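Local coordinates for protein AGR_C_1268p (Agrobacterium tumefaciens str. C58, PDB 2GHS) that probably acts as a metal-dependent gluconolactonase of the SMP-30/regucalcin family, binding one divalent cation per subunit, at residues Asp138-Pro143 and Arg319-Tyr324; Pro181-Phe186 and Asp233-Asp238. All coordinates share one frame; numbering follows the deposited sequence.

Both contacts draw on the propeller sheet that holds strands 134-141 and 170-186, and contact 2 is nested within the loop that contact 1 closes. Contact 2, Pro-181-Phe-186 with Asp-233-Asp-238, is buried throughout and aligns two neighbouring inner strands at the predicted metal site. Contact 1, Asp-138-Pro-143 with Arg-319-Tyr-324, is partly buried and packs a strand end against an irregular C-terminal segment. Their centres lie about 11 Å apart. They touch directly, with Asp-138 OD2 a probable acceptor for Ile-184 N. Contact 2 relies on small polar groups and a parallel backbone; contact 1 uses a salt bridge, water bridges, proline packing and a Met-aromatic contact.

Contact 1: residues Asp138-Pro143 and Arg319-Tyr324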
loop_
_atom_site.group_PDB
_atom_site.type_symbol
_atom_site.label_atom_id
_atom_site.label_comp_id
_atom_site.label_asym_id
_atom_site.label_seq_id
_atom_site.Cartn_x
_atom_site.Cartn_y
_atom_site.Cartn_z
ATOM N N ASP A 138 1.395 -4.774 -3.544
ATOM C CA ASP A 138 1.834 -3.684 -2.667
ATOM C C ASP A 138 3.128 -3.033 -3.183
ATOM O O ASP A 138 4.036 -3.712 -3.644
ATOM C CB ASP A 138 2.131 -4.325 -1.326
ATOM C CG ASP A 138 2.512 -3.316 -0.268
ATOM O OD1 ASP A 138 1.818 -2.265 -0.127
ATOM O OD2 ASP A 138 3.505 -3.592 0.448
ATOM N N GLY A 139 3.240 -1.731 -3.061
ATOM C CA GLY A 139 4.519 -1.090 -3.382
ATOM C C GLY A 139 4.633 0.181 -2.589
ATOM O O GLY A 139 3.637 0.695 -2.072
ATOM N N ARG A 140 5.856 0.689 -2.428
ATOM C CA ARG A 140 6.045 1.970 -1.733
ATOM C C ARG A 140 7.362 2.613 -2.166
ATOM O O ARG A 140 8.317 1.909 -2.445
ATOM C CB ARG A 140 5.997 1.798 -0.208
ATOM C CG ARG A 140 5.777 3.157 0.518
ATOM C CD ARG A 140 5.371 3.050 1.944
ATOM N NE ARG A 140 4.173 2.234 2.093
ATOM C CZ ARG A 140 2.957 2.663 1.815
ATOM N NH1 ARG A 140 2.781 3.899 1.410
ATOM N NH2 ARG A 140 1.916 1.839 1.927
HETATM N N MSE A 141 7.386 3.943 -2.176
HETATM C CA MSE A 141 8.559 4.733 -2.506
HETATM C C MSE A 141 9.549 4.850 -1.346
HETATM O O MSE A 141 9.172 5.170 -0.215
HETATM C CB MSE A 141 8.131 6.143 -2.942
HETATM C CG MSE A 141 7.429 6.217 -4.277
HETATM SE SE MSE A 141 8.603 5.600 -5.695
HETATM C CE MSE A 141 10.172 6.616 -5.229
ATOM N N HIS A 142 10.822 4.635 -1.667
ATOM C CA HIS A 142 11.935 4.851 -0.776
ATOM C C HIS A 142 12.388 6.318 -0.967
ATOM O O HIS A 142 12.328 6.847 -2.082
ATOM C CB HIS A 142 13.050 3.837 -1.097
ATOM C CG HIS A 142 14.229 3.960 -0.197
ATOM N ND1 HIS A 142 15.240 4.841 -0.424
ATOM C CD2 HIS A 142 14.507 3.371 0.982
ATOM C CE1 HIS A 142 16.111 4.794 0.566
ATOM N NE2 HIS A 142 15.688 3.899 1.446
ATOM N N PRO A 143 12.866 6.985 0.103
ATOM C CA PRO A 143 13.289 8.376 -0.043
ATOM C C PRO A 143 14.418 8.697 -1.050
ATOM O O PRO A 143 14.575 9.861 -1.454
ATOM C CB PRO A 143 13.636 8.806 1.376
ATOM C CG PRO A 143 13.605 7.682 2.172
ATOM C CD PRO A 143 12.884 6.558 1.499
ATOM N N ARG A 319 4.478 11.241 7.231
ATOM C CA ARG A 319 5.344 11.886 6.261
ATOM C C ARG A 319 4.796 11.632 4.880
ATOM O O ARG A 319 4.262 10.556 4.598
ATOM C CB ARG A 319 6.765 11.358 6.315
ATOM C CG ARG A 319 6.888 9.878 6.428
ATOM C CD ARG A 319 8.375 9.404 6.240
ATOM N NE ARG A 319 8.746 8.518 7.338
ATOM C CZ ARG A 319 9.011 7.211 7.248
ATOM N NH1 ARG A 319 9.014 6.577 6.083
ATOM N NH2 ARG A 319 9.294 6.541 8.369
ATOM N N PHE A 320 4.916 12.634 4.027
ATOM C CA PHE A 320 4.470 12.474 2.674
ATOM C C PHE A 320 5.417 11.561 1.917
ATOM O O PHE A 320 6.595 11.461 2.225
ATOM C CB PHE A 320 4.368 13.803 1.965
ATOM C CG PHE A 320 3.377 14.781 2.611
ATOM C CD1 PHE A 320 2.045 14.433 2.771
ATOM C CD2 PHE A 320 3.775 16.033 3.017
ATOM C CE1 PHE A 320 1.142 15.305 3.337
ATOM C CE2 PHE A 320 2.860 16.928 3.567
ATOM C CZ PHE A 320 1.534 16.540 3.718
ATOM N N GLU A 321 4.846 10.854 0.942
ATOM C CA GLU A 321 5.575 9.862 0.200
ATOM C C GLU A 321 6.617 10.525 -0.693
ATOM O O GLU A 321 6.378 11.604 -1.245
ATOM C CB GLU A 321 4.577 9.023 -0.643
ATOM C CG GLU A 321 3.612 8.170 0.209
ATOM C CD GLU A 321 4.289 7.054 1.060
ATOM O OE1 GLU A 321 5.254 6.443 0.607
ATOM O OE2 GLU A 321 3.872 6.790 2.215
ATOM N N PRO A 322 7.796 9.920 -0.795
ATOM C CA PRO A 322 8.804 10.427 -1.712
ATOM C C PRO A 322 8.377 10.391 -3.159
ATOM O O PRO A 322 7.537 9.574 -3.539
ATOM C CB PRO A 322 9.970 9.436 -1.552
ATOM C CG PRO A 322 9.755 8.848 -0.232
ATOM C CD PRO A 322 8.301 8.762 -0.032
ATOM N N LEU A 323 9.059 11.209 -3.969
ATOM C CA LEU A 323 8.848 11.244 -5.418
ATOM C C LEU A 323 9.737 10.223 -6.109
ATOM O O LEU A 323 10.903 10.023 -5.721
ATOM C CB LEU A 323 9.169 12.621 -5.987
ATOM C CG LEU A 323 8.396 13.838 -5.552
ATOM C CD1 LEU A 323 8.606 14.963 -6.574
ATOM C CD2 LEU A 323 6.981 13.544 -5.411
ATOM N N TYR A 324 9.207 9.606 -7.160
ATOM C CA TYR A 324 10.012 8.768 -8.021
ATOM C C TYR A 324 10.872 9.616 -8.941
ATOM O O TYR A 324 10.366 10.524 -9.594
ATOM C CB TYR A 324 9.142 7.866 -8.875
ATOM C CG TYR A 324 9.893 6.943 -9.804
ATOM C CD1 TYR A 324 10.556 5.798 -9.341
ATOM C CD2 TYR A 324 9.954 7.205 -11.176
ATOM C CE1 TYR A 324 11.231 4.963 -10.216
ATOM C CE2 TYR A 324 10.609 6.360 -12.048
ATOM C CZ TYR A 324 11.261 5.238 -11.576
ATOM O OH TYR A 324 11.886 4.369 -12.410
HETATM O O HOH W 1 7.716 5.721 1.910
HETATM O O HOH W 2 4.698 5.420 -1.901
#
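Arg-140 and Glu-321 meet in a salt bridge in which NH1 of Arg-140 lies 3.2 Å from OE2 of Glu-321. As a hydrogen bond it is weak, because the N-H...O angle is only 129°, and OE2 approaches the guanidinium obliquely. The two side chains cross at about a right angle, and OE1 of Glu-321 rests 3.3 Å from CG of Arg-140, against the aliphatic stem. The bend at chi2 of Glu-321 (-64°) brings CD beside Arg-140 NH1. OE1 accepts hydrogen bonds from two waters that reach the backbone of Met-141: one, 2.9 Å from OE1, also donates to the Met-141 carbonyl, and the other, 2.8 Å from OE1, takes the Met-141 N-H.

Beyond this polar end Met-141 packs over backbone and side chain alike. This selenomethionine lays CG 3.4 Å from O of Pro-322, and its SE sits 3.9 Å from CB of Tyr-324. SE is 5.4 Å from the centroid of the Tyr-324 ring and 76° off the ring normal, a Met-aromatic contact made at the ring edge. Pro-322 in turn puts CG 3.6 Å from CA of Pro-143, where the strand has ended. In the six-bladed beta-propeller expected of this family, Asp-138-Met-141 is the end of inner strand 134-141, and Arg-319-Tyr-324 is a non-regular segment following strand 309-311, whose touching part runs nearly perpendicular to Arg-140-Pro-143.

Second-shell bonds fix the key groups. NE of Arg-140 donates to O of Ile-184, which directs the guanidinium while NH1 serves Glu-321. The Tyr-324 hydroxyl is hydrogen-bonded to NE2 of His-124 and to N of Gly-169, and Ala-96 of strand 92-99 packs on both Met-141 and Tyr-324.

Contact 2: residues Pro181-Phe186 and Asp233-Asp238; sequences PNSICF and DGSVCD. With EDO (1,2-ethanediol), chain D.
Ser-183 turns OG anti to its backbone N (chi1 -169°), while Ser-235 holds OG beside its own N; the two hydroxyls meet in a 2.6 Å hydrogen bond between Ser-183 OG and Ser-235 OG. Asn-245 ND2 also bonds the Ser-235 hydroxyl. The backbone link is looser: Ser-183 N lies 2.9 Å from Asp-233 O, but the bond is bent and weak. A water accepts from Ser-235 N at 3.0 Å and can donate to Ile-184 O, filling in between the strands.

The axes of 181-186 and 233-237 approach to 4.3 Å, with their directions 3° apart, as expected for inner strands of adjacent propeller blades converging on the central channel. At the predicted metal site, OD1 of Asn-182 sits 3.3 Å from C of Asp-233, and the Asn-182 amide plane is inclined 26° to the Asp-233 carboxylate. ND2 donates to Thr-198 OG1 and, over 3.0 Å, to O2 of 1,2-ethanediol, probably from the crystallisation liquor, which also bonds Glu-52, Arg-135 and Asn-137. Asn-182, Asp-233 and Glu-52 are predicted metal ligands, with Asp-233 the probable proton donor/acceptor. Farther along, SG of Cys-185 packs 4.0 Å from CB of Cys-237.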
loop_
_atom_site.group_PDB
_atom_site.type_symbol
_atom_site.label_atom_id
_atom_site.label_comp_id
_atom_site.label_asym_id
_atom_site.label_seq_id
_atom_site.Cartn_x
_atom_site.Cartn_y
_atom_site.Cartn_z
ATOM N N PRO A 181 3.297 -10.475 -1.389
ATOM C CA PRO A 181 4.132 -9.414 -0.801
ATOM C C PRO A 181 3.311 -8.293 -0.247
ATOM O O PRO A 181 2.287 -7.913 -0.815
ATOM C CB PRO A 181 5.012 -8.956 -1.969
ATOM C CG PRO A 181 4.256 -9.309 -3.157
ATOM C CD PRO A 181 3.386 -10.473 -2.870
ATOM N N ASN A 182 3.702 -7.789 0.917
ATOM C CA ASN A 182 2.930 -6.720 1.557
ATOM C C ASN A 182 3.759 -6.005 2.590
ATOM O O ASN A 182 4.966 -6.267 2.732
ATOM C CB ASN A 182 1.651 -7.348 2.165
ATOM C CG ASN A 182 0.369 -6.884 1.497
ATOM O OD1 ASN A 182 0.206 -5.687 1.229
ATOM N ND2 ASN A 182 -0.606 -7.820 1.340
ATOM N N SER A 183 3.115 -5.081 3.299
ATOM C CA SER A 183 3.744 -4.291 4.372
ATOM C C SER A 183 5.013 -3.603 4.032
ATOM O O SER A 183 5.856 -3.383 4.897
ATOM C CB SER A 183 3.941 -5.168 5.615
ATOM O OG SER A 183 4.312 -4.400 6.776
ATOM N N ILE A 184 5.178 -3.254 2.758
ATOM C CA ILE A 184 6.388 -2.538 2.335
ATOM C C ILE A 184 6.381 -1.105 2.836
ATOM O O ILE A 184 5.447 -0.317 2.571
ATOM C CB ILE A 184 6.542 -2.590 0.808
ATOM C CG1 ILE A 184 6.709 -4.051 0.322
ATOM C CG2 ILE A 184 7.729 -1.770 0.393
ATOM C CD1 ILE A 184 6.650 -4.134 -1.200
ATOM N N CYS A 185 7.401 -0.778 3.628
ATOM C CA CYS A 185 7.570 0.579 4.109
ATOM C C CYS A 185 8.979 0.747 4.651
ATOM O O CYS A 185 9.768 -0.185 4.661
ATOM C CB CYS A 185 6.519 0.927 5.190
ATOM S SG CYS A 185 6.571 -0.093 6.637
ATOM N N PHE A 186 9.320 1.962 5.045
ATOM C CA PHE A 186 10.686 2.325 5.352
ATOM C C PHE A 186 10.809 3.166 6.620
ATOM O O PHE A 186 9.935 3.955 6.942
ATOM C CB PHE A 186 11.324 3.101 4.173
ATOM C CG PHE A 186 11.229 2.348 2.890
ATOM C CD1 PHE A 186 12.066 1.281 2.627
ATOM C CD2 PHE A 186 10.268 2.685 1.962
ATOM C CE1 PHE A 186 11.911 0.544 1.440
ATOM C CE2 PHE A 186 10.093 1.980 0.781
ATOM C CZ PHE A 186 10.911 0.889 0.508
ATOM N N ASP A 233 -1.272 -6.886 5.865
ATOM C CA ASP A 233 -1.407 -6.343 4.519
ATOM C C ASP A 233 -0.525 -5.080 4.395
ATOM O O ASP A 233 0.632 -5.123 4.795
ATOM C CB ASP A 233 -2.905 -6.083 4.210
ATOM C CG ASP A 233 -3.553 -7.218 3.461
ATOM O OD1 ASP A 233 -3.185 -8.405 3.692
ATOM O OD2 ASP A 233 -4.440 -6.922 2.642
ATOM N N GLY A 234 -1.040 -3.962 3.847
ATOM C CA GLY A 234 -0.214 -2.780 3.636
ATOM C C GLY A 234 0.154 -2.096 4.926
ATOM O O GLY A 234 -0.550 -2.233 5.948
ATOM N N SER A 235 1.304 -1.420 4.886
ATOM C CA SER A 235 1.811 -0.656 6.020
ATOM C C SER A 235 2.429 0.672 5.667
ATOM O O SER A 235 2.994 0.836 4.580
ATOM C CB SER A 235 2.899 -1.427 6.751
ATOM O OG SER A 235 2.412 -2.641 7.306
ATOM N N VAL A 236 2.337 1.584 6.628
ATOM C CA VAL A 236 3.115 2.842 6.621
ATOM C C VAL A 236 3.962 2.888 7.883
ATOM O O VAL A 236 3.744 2.164 8.827
ATOM C CB VAL A 236 2.265 4.099 6.458
ATOM C CG1 VAL A 236 1.603 4.137 5.081
ATOM C CG2 VAL A 236 1.247 4.229 7.591
ATOM N N CYS A 237 4.973 3.732 7.850
ATOM C CA CYS A 237 5.901 3.909 8.939
ATOM C C CYS A 237 5.924 5.416 9.269
ATOM O O CYS A 237 6.153 6.266 8.383
ATOM C CB CYS A 237 7.259 3.353 8.542
ATOM S SG CYS A 237 8.492 3.384 9.835
ATOM N N ASP A 238 5.586 5.762 10.521
ATOM C CA ASP A 238 5.454 7.165 10.880
ATOM C C ASP A 238 6.815 7.850 11.195
ATOM O O ASP A 238 7.878 7.263 11.045
ATOM C CB ASP A 238 4.400 7.369 11.987
ATOM C CG ASP A 238 4.831 6.864 13.343
ATOM O OD1 ASP A 238 6.045 6.669 13.578
ATOM O OD2 ASP A 238 3.930 6.667 14.236
HETATM C C1 EDO D . -3.794 -9.003 -1.879
HETATM O O1 EDO D . -4.066 -8.103 -2.958
HETATM C C2 EDO D . -3.776 -8.163 -0.593
HETATM O O2 EDO D . -2.727 -7.168 -0.633
HETATM O O HOH W 3 2.691 -1.157 2.270
#